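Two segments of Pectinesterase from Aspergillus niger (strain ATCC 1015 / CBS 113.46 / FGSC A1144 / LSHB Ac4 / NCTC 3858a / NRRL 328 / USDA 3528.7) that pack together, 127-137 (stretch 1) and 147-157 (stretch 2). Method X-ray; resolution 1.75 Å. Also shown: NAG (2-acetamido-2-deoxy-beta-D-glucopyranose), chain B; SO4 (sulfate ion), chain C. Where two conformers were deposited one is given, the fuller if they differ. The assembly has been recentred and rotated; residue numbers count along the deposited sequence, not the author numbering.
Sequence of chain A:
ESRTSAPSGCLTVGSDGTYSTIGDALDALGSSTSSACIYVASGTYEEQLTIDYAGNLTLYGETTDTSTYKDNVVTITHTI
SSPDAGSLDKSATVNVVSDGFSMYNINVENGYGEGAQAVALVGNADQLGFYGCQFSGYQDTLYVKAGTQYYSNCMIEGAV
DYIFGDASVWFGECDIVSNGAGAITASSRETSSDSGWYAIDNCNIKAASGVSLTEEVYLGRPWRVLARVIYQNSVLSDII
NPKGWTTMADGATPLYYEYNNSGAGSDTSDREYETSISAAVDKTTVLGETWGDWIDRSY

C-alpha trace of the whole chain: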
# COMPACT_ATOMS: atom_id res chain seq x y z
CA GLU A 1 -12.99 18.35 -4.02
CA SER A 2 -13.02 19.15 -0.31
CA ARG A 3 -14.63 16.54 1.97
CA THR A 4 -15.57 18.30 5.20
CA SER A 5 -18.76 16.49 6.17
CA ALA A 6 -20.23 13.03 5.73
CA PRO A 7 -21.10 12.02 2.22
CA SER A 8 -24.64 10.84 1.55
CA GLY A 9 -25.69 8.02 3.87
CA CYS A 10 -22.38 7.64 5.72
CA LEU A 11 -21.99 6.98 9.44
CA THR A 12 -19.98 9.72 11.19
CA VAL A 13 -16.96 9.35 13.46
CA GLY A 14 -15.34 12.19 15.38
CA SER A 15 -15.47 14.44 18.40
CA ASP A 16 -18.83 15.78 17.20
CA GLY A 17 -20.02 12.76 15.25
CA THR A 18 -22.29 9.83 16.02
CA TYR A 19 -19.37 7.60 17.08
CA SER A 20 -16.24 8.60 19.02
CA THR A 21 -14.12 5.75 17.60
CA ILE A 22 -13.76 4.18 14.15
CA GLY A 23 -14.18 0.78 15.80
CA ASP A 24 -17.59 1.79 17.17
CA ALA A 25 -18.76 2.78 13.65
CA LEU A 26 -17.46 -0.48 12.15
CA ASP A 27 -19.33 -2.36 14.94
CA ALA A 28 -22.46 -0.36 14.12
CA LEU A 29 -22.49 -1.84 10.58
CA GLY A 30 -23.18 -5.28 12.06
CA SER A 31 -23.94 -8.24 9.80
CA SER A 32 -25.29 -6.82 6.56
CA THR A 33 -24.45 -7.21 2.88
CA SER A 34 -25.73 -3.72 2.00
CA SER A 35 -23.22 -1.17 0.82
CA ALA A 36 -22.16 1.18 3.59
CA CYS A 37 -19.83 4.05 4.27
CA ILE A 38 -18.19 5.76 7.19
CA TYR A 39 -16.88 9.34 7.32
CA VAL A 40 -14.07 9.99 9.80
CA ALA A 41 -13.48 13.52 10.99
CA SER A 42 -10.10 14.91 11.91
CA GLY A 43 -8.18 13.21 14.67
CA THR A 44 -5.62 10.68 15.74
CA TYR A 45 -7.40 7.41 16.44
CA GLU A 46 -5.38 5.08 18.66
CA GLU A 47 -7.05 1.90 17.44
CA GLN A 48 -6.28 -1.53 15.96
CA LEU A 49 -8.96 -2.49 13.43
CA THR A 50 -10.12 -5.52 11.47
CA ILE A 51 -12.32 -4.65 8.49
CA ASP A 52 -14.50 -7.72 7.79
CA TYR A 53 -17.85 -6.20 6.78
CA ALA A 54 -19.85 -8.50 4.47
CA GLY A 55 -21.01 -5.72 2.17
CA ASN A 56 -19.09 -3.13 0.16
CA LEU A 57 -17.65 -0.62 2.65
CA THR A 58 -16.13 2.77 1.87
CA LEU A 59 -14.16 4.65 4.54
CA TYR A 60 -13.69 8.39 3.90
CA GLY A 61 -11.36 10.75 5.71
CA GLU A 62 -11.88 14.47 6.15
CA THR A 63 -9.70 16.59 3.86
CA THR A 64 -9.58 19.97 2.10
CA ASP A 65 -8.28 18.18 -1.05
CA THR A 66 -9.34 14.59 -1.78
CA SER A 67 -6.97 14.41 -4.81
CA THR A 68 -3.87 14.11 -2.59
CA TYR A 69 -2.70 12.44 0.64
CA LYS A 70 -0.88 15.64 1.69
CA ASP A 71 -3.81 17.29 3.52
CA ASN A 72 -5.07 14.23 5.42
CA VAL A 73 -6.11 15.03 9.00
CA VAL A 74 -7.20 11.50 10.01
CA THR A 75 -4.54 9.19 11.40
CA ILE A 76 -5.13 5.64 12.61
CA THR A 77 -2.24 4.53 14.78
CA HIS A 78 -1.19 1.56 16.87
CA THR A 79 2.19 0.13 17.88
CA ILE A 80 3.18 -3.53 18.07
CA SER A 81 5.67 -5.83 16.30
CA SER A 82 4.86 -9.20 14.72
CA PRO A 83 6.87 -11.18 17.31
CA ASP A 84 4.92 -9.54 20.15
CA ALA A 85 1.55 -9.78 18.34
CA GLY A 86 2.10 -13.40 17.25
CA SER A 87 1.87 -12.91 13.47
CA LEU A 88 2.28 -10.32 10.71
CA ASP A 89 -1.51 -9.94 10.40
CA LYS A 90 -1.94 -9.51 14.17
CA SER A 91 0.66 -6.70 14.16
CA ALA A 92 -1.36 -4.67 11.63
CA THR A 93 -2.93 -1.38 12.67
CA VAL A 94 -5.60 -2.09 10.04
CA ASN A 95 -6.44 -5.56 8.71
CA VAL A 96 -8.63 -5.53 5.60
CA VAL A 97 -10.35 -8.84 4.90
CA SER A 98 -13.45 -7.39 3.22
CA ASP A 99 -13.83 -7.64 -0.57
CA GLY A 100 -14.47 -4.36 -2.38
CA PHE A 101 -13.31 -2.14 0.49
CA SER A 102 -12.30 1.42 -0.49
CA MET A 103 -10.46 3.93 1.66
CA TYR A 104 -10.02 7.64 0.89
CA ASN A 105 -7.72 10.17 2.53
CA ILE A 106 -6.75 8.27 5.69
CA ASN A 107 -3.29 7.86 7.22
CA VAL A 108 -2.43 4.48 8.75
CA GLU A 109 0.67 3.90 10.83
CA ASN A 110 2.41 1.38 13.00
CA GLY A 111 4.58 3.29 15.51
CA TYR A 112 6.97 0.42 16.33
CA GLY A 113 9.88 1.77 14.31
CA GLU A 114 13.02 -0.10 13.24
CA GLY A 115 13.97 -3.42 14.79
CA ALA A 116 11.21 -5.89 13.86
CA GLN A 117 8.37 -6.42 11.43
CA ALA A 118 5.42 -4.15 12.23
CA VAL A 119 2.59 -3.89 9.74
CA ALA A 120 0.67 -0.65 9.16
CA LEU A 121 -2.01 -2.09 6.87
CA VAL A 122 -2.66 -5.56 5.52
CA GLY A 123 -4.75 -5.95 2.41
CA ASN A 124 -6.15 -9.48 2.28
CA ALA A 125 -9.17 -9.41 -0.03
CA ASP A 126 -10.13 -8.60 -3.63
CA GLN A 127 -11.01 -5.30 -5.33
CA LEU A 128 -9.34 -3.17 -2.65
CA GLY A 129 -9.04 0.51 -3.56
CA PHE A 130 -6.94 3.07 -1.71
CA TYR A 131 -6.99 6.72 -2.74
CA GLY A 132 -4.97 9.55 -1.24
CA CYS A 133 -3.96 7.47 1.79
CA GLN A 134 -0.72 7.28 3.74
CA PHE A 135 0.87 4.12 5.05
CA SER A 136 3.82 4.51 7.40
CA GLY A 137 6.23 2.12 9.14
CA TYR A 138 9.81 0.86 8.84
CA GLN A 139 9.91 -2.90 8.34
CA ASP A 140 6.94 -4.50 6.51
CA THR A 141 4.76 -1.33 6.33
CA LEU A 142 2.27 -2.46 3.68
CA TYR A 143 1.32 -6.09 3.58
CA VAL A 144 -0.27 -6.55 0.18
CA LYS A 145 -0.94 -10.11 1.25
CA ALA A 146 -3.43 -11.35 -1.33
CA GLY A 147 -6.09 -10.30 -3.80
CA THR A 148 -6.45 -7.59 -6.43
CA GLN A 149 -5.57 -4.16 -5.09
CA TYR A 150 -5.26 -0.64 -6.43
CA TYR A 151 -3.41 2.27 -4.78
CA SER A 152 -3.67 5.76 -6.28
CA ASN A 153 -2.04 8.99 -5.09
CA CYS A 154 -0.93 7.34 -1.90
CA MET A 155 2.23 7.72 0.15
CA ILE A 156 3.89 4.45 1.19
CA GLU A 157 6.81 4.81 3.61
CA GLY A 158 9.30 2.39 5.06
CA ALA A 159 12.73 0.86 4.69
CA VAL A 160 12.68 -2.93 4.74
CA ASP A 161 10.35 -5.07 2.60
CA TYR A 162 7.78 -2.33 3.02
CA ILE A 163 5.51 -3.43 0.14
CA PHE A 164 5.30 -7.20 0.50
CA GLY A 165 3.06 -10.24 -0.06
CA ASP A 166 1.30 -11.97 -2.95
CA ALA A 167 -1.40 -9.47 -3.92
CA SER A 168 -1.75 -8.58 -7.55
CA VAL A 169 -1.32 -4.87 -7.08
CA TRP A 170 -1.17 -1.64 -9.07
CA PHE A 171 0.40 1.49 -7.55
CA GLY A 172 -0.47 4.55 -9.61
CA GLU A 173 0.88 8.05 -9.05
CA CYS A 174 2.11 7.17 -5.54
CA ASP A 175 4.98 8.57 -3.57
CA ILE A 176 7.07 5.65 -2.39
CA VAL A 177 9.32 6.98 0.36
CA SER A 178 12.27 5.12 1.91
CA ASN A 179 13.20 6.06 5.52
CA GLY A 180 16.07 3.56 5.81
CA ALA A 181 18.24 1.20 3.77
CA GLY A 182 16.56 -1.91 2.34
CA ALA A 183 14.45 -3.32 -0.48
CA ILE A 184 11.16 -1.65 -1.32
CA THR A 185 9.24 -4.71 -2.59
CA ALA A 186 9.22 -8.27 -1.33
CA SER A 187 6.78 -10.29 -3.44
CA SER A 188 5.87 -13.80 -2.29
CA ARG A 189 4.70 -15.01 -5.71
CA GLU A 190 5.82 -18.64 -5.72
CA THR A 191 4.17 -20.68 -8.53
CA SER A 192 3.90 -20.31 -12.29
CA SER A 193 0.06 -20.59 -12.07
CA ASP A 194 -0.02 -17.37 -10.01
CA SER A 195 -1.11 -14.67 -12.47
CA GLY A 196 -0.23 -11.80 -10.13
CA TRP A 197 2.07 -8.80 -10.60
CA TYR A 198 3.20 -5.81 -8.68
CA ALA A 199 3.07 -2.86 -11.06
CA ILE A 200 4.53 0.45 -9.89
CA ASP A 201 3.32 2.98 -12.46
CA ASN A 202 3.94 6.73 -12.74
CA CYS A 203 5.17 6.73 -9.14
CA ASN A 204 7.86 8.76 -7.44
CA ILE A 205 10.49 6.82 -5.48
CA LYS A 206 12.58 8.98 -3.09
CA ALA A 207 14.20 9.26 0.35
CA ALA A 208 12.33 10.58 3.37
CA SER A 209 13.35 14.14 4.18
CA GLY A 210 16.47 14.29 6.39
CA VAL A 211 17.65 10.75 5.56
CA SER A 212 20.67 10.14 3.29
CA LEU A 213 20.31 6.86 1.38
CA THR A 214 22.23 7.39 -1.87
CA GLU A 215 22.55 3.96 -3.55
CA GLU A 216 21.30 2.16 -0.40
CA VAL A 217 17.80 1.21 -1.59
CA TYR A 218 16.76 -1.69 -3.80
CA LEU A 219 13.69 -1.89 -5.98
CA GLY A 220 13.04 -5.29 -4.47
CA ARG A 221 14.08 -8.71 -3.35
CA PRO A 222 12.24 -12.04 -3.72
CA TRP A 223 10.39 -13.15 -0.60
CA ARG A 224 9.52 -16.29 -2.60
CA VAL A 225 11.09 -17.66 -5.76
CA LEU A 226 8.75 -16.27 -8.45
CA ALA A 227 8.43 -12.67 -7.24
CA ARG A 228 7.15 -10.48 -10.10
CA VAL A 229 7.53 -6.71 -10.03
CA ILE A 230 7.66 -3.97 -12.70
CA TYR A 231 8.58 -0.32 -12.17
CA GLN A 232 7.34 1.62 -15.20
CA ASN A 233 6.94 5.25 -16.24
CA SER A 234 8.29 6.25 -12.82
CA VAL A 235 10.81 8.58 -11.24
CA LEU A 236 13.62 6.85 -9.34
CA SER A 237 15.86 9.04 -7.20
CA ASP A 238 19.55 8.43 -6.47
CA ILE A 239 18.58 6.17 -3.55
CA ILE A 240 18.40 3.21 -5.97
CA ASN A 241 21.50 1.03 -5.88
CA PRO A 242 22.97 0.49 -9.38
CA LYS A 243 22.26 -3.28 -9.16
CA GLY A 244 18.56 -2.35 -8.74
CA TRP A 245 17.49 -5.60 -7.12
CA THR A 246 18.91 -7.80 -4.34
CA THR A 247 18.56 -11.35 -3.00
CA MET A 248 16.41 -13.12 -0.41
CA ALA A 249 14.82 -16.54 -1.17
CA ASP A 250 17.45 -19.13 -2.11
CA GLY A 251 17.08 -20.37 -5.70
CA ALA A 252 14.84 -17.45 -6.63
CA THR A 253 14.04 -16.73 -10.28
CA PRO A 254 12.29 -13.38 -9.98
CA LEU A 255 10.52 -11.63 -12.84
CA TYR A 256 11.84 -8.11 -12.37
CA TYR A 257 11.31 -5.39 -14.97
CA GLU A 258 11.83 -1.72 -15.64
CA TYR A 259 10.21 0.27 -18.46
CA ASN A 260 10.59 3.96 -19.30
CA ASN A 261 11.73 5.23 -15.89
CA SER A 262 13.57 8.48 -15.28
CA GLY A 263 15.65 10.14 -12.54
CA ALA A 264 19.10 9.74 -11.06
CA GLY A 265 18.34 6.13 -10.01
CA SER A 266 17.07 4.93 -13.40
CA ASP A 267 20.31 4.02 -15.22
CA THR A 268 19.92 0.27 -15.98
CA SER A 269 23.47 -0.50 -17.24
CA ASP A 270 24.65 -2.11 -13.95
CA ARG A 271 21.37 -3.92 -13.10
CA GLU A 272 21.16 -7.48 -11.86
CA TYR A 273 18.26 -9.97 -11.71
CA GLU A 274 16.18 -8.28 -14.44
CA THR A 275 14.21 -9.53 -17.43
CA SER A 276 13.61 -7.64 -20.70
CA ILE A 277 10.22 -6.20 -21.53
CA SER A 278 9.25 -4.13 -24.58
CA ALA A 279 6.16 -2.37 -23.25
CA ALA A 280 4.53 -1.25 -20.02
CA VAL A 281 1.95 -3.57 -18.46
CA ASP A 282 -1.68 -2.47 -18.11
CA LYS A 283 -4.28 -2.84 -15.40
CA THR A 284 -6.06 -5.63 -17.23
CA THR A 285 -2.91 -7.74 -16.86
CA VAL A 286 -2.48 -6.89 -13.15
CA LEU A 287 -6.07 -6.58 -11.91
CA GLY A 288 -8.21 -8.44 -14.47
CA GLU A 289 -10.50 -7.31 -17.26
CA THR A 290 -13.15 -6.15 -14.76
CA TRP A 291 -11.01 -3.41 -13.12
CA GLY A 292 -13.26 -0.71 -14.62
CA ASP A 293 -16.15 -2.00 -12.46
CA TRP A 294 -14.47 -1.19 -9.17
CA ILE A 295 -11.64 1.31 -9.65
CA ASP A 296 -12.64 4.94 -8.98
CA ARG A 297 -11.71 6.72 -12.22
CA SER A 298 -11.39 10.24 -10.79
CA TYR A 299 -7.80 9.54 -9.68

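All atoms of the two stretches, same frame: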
# COMPACT_ATOMS: atom_id res chain seq x y z
N GLN A 127 -10.46 -6.60 -4.93
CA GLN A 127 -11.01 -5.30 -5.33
C GLN A 127 -10.87 -4.25 -4.23
O GLN A 127 -11.83 -3.55 -3.89
CB GLN A 127 -12.46 -5.47 -5.79
CG GLN A 127 -12.54 -6.52 -6.88
CD GLN A 127 -13.81 -6.52 -7.70
OE1 GLN A 127 -14.80 -5.85 -7.37
NE2 GLN A 127 -13.80 -7.28 -8.78
N LEU A 128 -9.67 -4.18 -3.65
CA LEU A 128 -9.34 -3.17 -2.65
C LEU A 128 -8.82 -1.92 -3.31
O LEU A 128 -7.88 -1.97 -4.12
CB LEU A 128 -8.30 -3.70 -1.66
CG LEU A 128 -8.72 -4.99 -0.95
CD1 LEU A 128 -7.68 -5.34 0.11
CD2 LEU A 128 -10.12 -4.87 -0.34
N GLY A 129 -9.43 -0.79 -2.97
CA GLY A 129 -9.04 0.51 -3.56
C GLY A 129 -8.65 1.50 -2.49
O GLY A 129 -9.41 1.72 -1.54
N PHE A 130 -7.47 2.10 -2.65
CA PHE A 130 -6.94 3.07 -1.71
C PHE A 130 -6.55 4.34 -2.46
O PHE A 130 -5.77 4.29 -3.41
CB PHE A 130 -5.72 2.49 -0.96
CG PHE A 130 -6.04 1.27 -0.17
CD1 PHE A 130 -5.95 0.01 -0.75
CD2 PHE A 130 -6.44 1.36 1.16
CE1 PHE A 130 -6.24 -1.13 -0.01
CE2 PHE A 130 -6.75 0.22 1.90
CZ PHE A 130 -6.65 -1.02 1.32
N TYR A 131 -7.09 5.47 -2.02
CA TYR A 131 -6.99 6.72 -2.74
C TYR A 131 -6.56 7.83 -1.80
O TYR A 131 -7.25 8.14 -0.84
CB TYR A 131 -8.37 7.07 -3.31
CG TYR A 131 -8.95 5.97 -4.18
CD1 TYR A 131 -8.66 5.91 -5.53
CD2 TYR A 131 -9.77 5.00 -3.65
CE1 TYR A 131 -9.19 4.90 -6.33
CE2 TYR A 131 -10.30 3.99 -4.43
CZ TYR A 131 -10.00 3.95 -5.77
OH TYR A 131 -10.52 2.96 -6.56
N GLY A 132 -5.42 8.44 -2.07
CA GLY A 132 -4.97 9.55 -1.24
C GLY A 132 -4.68 9.18 0.19
O GLY A 132 -4.80 10.03 1.08
N CYS A 133 -4.26 7.94 0.44
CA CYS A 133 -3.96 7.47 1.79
C CYS A 133 -2.46 7.50 2.07
O CYS A 133 -1.63 7.52 1.16
CB CYS A 133 -4.48 6.03 1.98
SG CYS A 133 -6.27 5.88 1.92
N GLN A 134 -2.11 7.49 3.35
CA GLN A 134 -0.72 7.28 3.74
C GLN A 134 -0.57 6.00 4.54
O GLN A 134 -1.42 5.68 5.39
CB GLN A 134 -0.18 8.45 4.56
CG GLN A 134 -0.35 9.81 3.91
CD GLN A 134 0.34 10.92 4.69
OE1 GLN A 134 1.51 10.75 5.09
NE2 GLN A 134 -0.34 12.07 4.88
N PHE A 135 0.54 5.31 4.31
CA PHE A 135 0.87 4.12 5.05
C PHE A 135 2.31 4.25 5.50
O PHE A 135 3.21 4.37 4.67
CB PHE A 135 0.68 2.86 4.20
CG PHE A 135 -0.62 2.82 3.48
CD1 PHE A 135 -1.73 2.26 4.10
CD2 PHE A 135 -0.75 3.32 2.20
CE1 PHE A 135 -2.95 2.22 3.45
CE2 PHE A 135 -1.96 3.26 1.55
CZ PHE A 135 -3.06 2.72 2.18
N SER A 136 2.52 4.22 6.82
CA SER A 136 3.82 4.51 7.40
C SER A 136 4.30 3.45 8.39
O SER A 136 3.54 2.99 9.25
CB SER A 136 3.79 5.87 8.10
OG SER A 136 3.56 6.91 7.16
N GLY A 137 5.56 3.05 8.22
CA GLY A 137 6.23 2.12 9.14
C GLY A 137 7.71 2.11 8.82
O GLY A 137 8.23 3.10 8.30
N GLY A 147 -4.99 -10.93 -3.10
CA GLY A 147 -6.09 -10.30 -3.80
C GLY A 147 -5.70 -9.15 -4.71
O GLY A 147 -4.55 -8.69 -4.70
N THR A 148 -6.66 -8.68 -5.49
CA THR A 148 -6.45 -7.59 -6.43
C THR A 148 -6.61 -6.27 -5.69
O THR A 148 -7.56 -6.09 -4.93
CB THR A 148 -7.41 -7.67 -7.62
OG1 THR A 148 -8.75 -7.81 -7.14
CG2 THR A 148 -7.06 -8.88 -8.47
N GLN A 149 -5.63 -5.39 -5.85
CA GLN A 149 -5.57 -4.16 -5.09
C GLN A 149 -5.06 -3.03 -5.95
O GLN A 149 -4.20 -3.24 -6.82
CB GLN A 149 -4.67 -4.33 -3.87
CG GLN A 149 -5.05 -5.50 -2.99
CD GLN A 149 -4.21 -5.62 -1.73
OE1 GLN A 149 -3.65 -4.65 -1.21
NE2 GLN A 149 -4.16 -6.83 -1.20
N TYR A 150 -5.58 -1.84 -5.67
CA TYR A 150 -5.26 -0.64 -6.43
C TYR A 150 -4.99 0.51 -5.47
O TYR A 150 -5.81 0.79 -4.59
CB TYR A 150 -6.43 -0.34 -7.38
CG TYR A 150 -6.30 0.94 -8.17
CD1 TYR A 150 -5.55 0.98 -9.33
CD2 TYR A 150 -6.94 2.10 -7.77
CE1 TYR A 150 -5.44 2.15 -10.07
CE2 TYR A 150 -6.85 3.27 -8.50
CZ TYR A 150 -6.10 3.29 -9.63
OH TYR A 150 -6.01 4.46 -10.34
N TYR A 151 -3.83 1.14 -5.62
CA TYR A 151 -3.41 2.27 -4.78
C TYR A 151 -3.14 3.45 -5.70
O TYR A 151 -2.30 3.35 -6.58
CB TYR A 151 -2.13 1.95 -3.97
CG TYR A 151 -2.32 0.86 -2.94
CD1 TYR A 151 -2.43 -0.48 -3.32
CD2 TYR A 151 -2.41 1.16 -1.59
CE1 TYR A 151 -2.63 -1.47 -2.39
CE2 TYR A 151 -2.61 0.16 -0.63
CZ TYR A 151 -2.74 -1.15 -1.04
OH TYR A 151 -2.93 -2.15 -0.12
N SER A 152 -3.85 4.56 -5.48
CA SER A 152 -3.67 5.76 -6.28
C SER A 152 -3.39 6.99 -5.44
O SER A 152 -4.12 7.28 -4.49
CB SER A 152 -4.93 6.06 -7.13
OG SER A 152 -4.64 7.16 -7.98
N ASN A 153 -2.36 7.74 -5.80
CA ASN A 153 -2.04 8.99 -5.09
C ASN A 153 -1.86 8.79 -3.60
O ASN A 153 -2.24 9.65 -2.78
CB ASN A 153 -3.08 10.06 -5.40
CG ASN A 153 -2.96 10.57 -6.82
OD1 ASN A 153 -2.25 11.54 -7.07
ND2 ASN A 153 -3.58 9.87 -7.77
N CYS A 154 -1.23 7.67 -3.26
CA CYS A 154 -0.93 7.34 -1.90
C CYS A 154 0.55 7.60 -1.61
O CYS A 154 1.36 7.80 -2.52
CB CYS A 154 -1.26 5.87 -1.60
SG CYS A 154 -3.02 5.45 -1.66
N MET A 155 0.87 7.61 -0.32
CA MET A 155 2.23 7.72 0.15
C MET A 155 2.50 6.46 0.94
O MET A 155 1.80 6.19 1.92
CB MET A 155 2.36 8.97 1.02
CG MET A 155 3.78 9.44 1.30
SD MET A 155 4.77 8.37 2.36
CE MET A 155 3.80 8.33 3.88
N ILE A 156 3.49 5.68 0.50
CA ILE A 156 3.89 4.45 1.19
C ILE A 156 5.33 4.62 1.67
O ILE A 156 6.25 4.78 0.86
CB ILE A 156 3.77 3.18 0.31
CG1 ILE A 156 2.35 3.04 -0.21
CG2 ILE A 156 4.05 1.92 1.13
CD1 ILE A 156 2.19 3.50 -1.63
N GLU A 157 5.50 4.55 3.00
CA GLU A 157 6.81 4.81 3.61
C GLU A 157 7.31 3.66 4.44
O GLU A 157 6.56 3.06 5.24
CB GLU A 157 6.75 6.06 4.48
CG GLU A 157 8.11 6.49 5.01
CD GLU A 157 8.15 7.88 5.64
OE1 GLU A 157 9.26 8.32 5.99
OE2 GLU A 157 7.10 8.52 5.80
C1 NAG B . -19.88 -4.86 -4.78
C2 NAG B . -21.11 -4.43 -5.56
C3 NAG B . -20.90 -4.94 -6.98
C4 NAG B . -19.55 -4.42 -7.54
C5 NAG B . -18.39 -4.54 -6.53
C6 NAG B . -17.16 -3.74 -6.94
C7 NAG B . -23.23 -4.08 -4.31
C8 NAG B . -24.43 -4.71 -3.67
N2 NAG B . -22.33 -4.89 -4.90
O3 NAG B . -21.98 -4.54 -7.80
O4 NAG B . -19.21 -5.11 -8.73
O5 NAG B . -18.78 -4.10 -5.25
O6 NAG B . -16.10 -4.01 -6.04
O7 NAG B . -23.12 -2.86 -4.28
S SO4 C . -3.85 4.66 -13.22
O1 SO4 C . -3.92 6.06 -13.72
O2 SO4 C . -2.88 4.61 -12.09
O3 SO4 C . -5.18 4.16 -12.77
O4 SO4 C . -3.41 3.79 -14.34

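Stretches 127-137 and 147-157 lie side by side as parallel neighbours in a sheet, each made of two short strands joined by a turn. Strand 128-131 runs 8° from strand 148-152 with the axes 4.7 Å apart at closest approach; strand 134-136 runs 2° from strand 155-157 at 4.8 Å. Residues pair in step, Leu 128 with Gln 149 through Tyr 131 with Ser 152, and, past turns of similar geometry in both chains, Gln 134 with Met 155 through Ser 136 with Glu 157. Together the stretches bury 879 Å².

The backbone bonds follow the parallel pattern, in which one residue bonds to the two that flank its partner. Leu 128 N donates to Thr 148 O (3.1 Å) and Leu 128 O accepts from Tyr 150 N (2.8 Å); Phe 130 N donates to Tyr 150 O (2.9 Å) and Phe 130 O accepts from Ser 152 N (2.8 Å). Gly 132 N to Ser 152 O (3.0 Å) carries the ladder into the turn, where a positive phi of 64° suits glycine. Beyond it, Met 155 N bonds to Cys 133 O (2.9 Å), Phe 135 N to Met 155 O (2.8 Å), Glu 157 N to Phe 135 O (2.8 Å) and Gly 137 N to Glu 157 O (3.1 Å).

Two side chains accept hydrogen bonds from backbone N-H groups across the interface: Thr 148 OG1 from Gln 127 N (3.0 Å), and Cys 154 SG from Cys 133 N (3.5 Å).

Aromatic contacts dominate the face that carries Phe 130, Phe 135 and Tyr 151. The Phe 130 and Tyr 151 rings are nearly parallel (12°, centroids 4.6 Å apart) but slid so that they barely overlap, with Phe 130 CD1 3.3 Å from Tyr 151 CE2. Tyr 151 also turns its edge toward the face of Phe 135 in an offset arrangement, planes at 72°. Cys 154 SG lies at the edge of the Phe 135 ring, 4.0 Å from Phe 135 CE2, while Phe 135 CD2 meets Ile 156 CG1 at 3.9 Å. Within its own stretch, Tyr 151 OH donates to Gln 149 OE1 (2.8 Å).

On the other face, Tyr 131 CE1 approaches Tyr 150 CE2 to 3.6 Å, the rings oblique at 53°. Tyr 150 OH donates to O3 of the sulfate ion (2.6 Å). Farther along, the Met 155 methyl CE packs 3.5 Å from Gln 134 OE1 and 3.6 Å from Ser 136 OG.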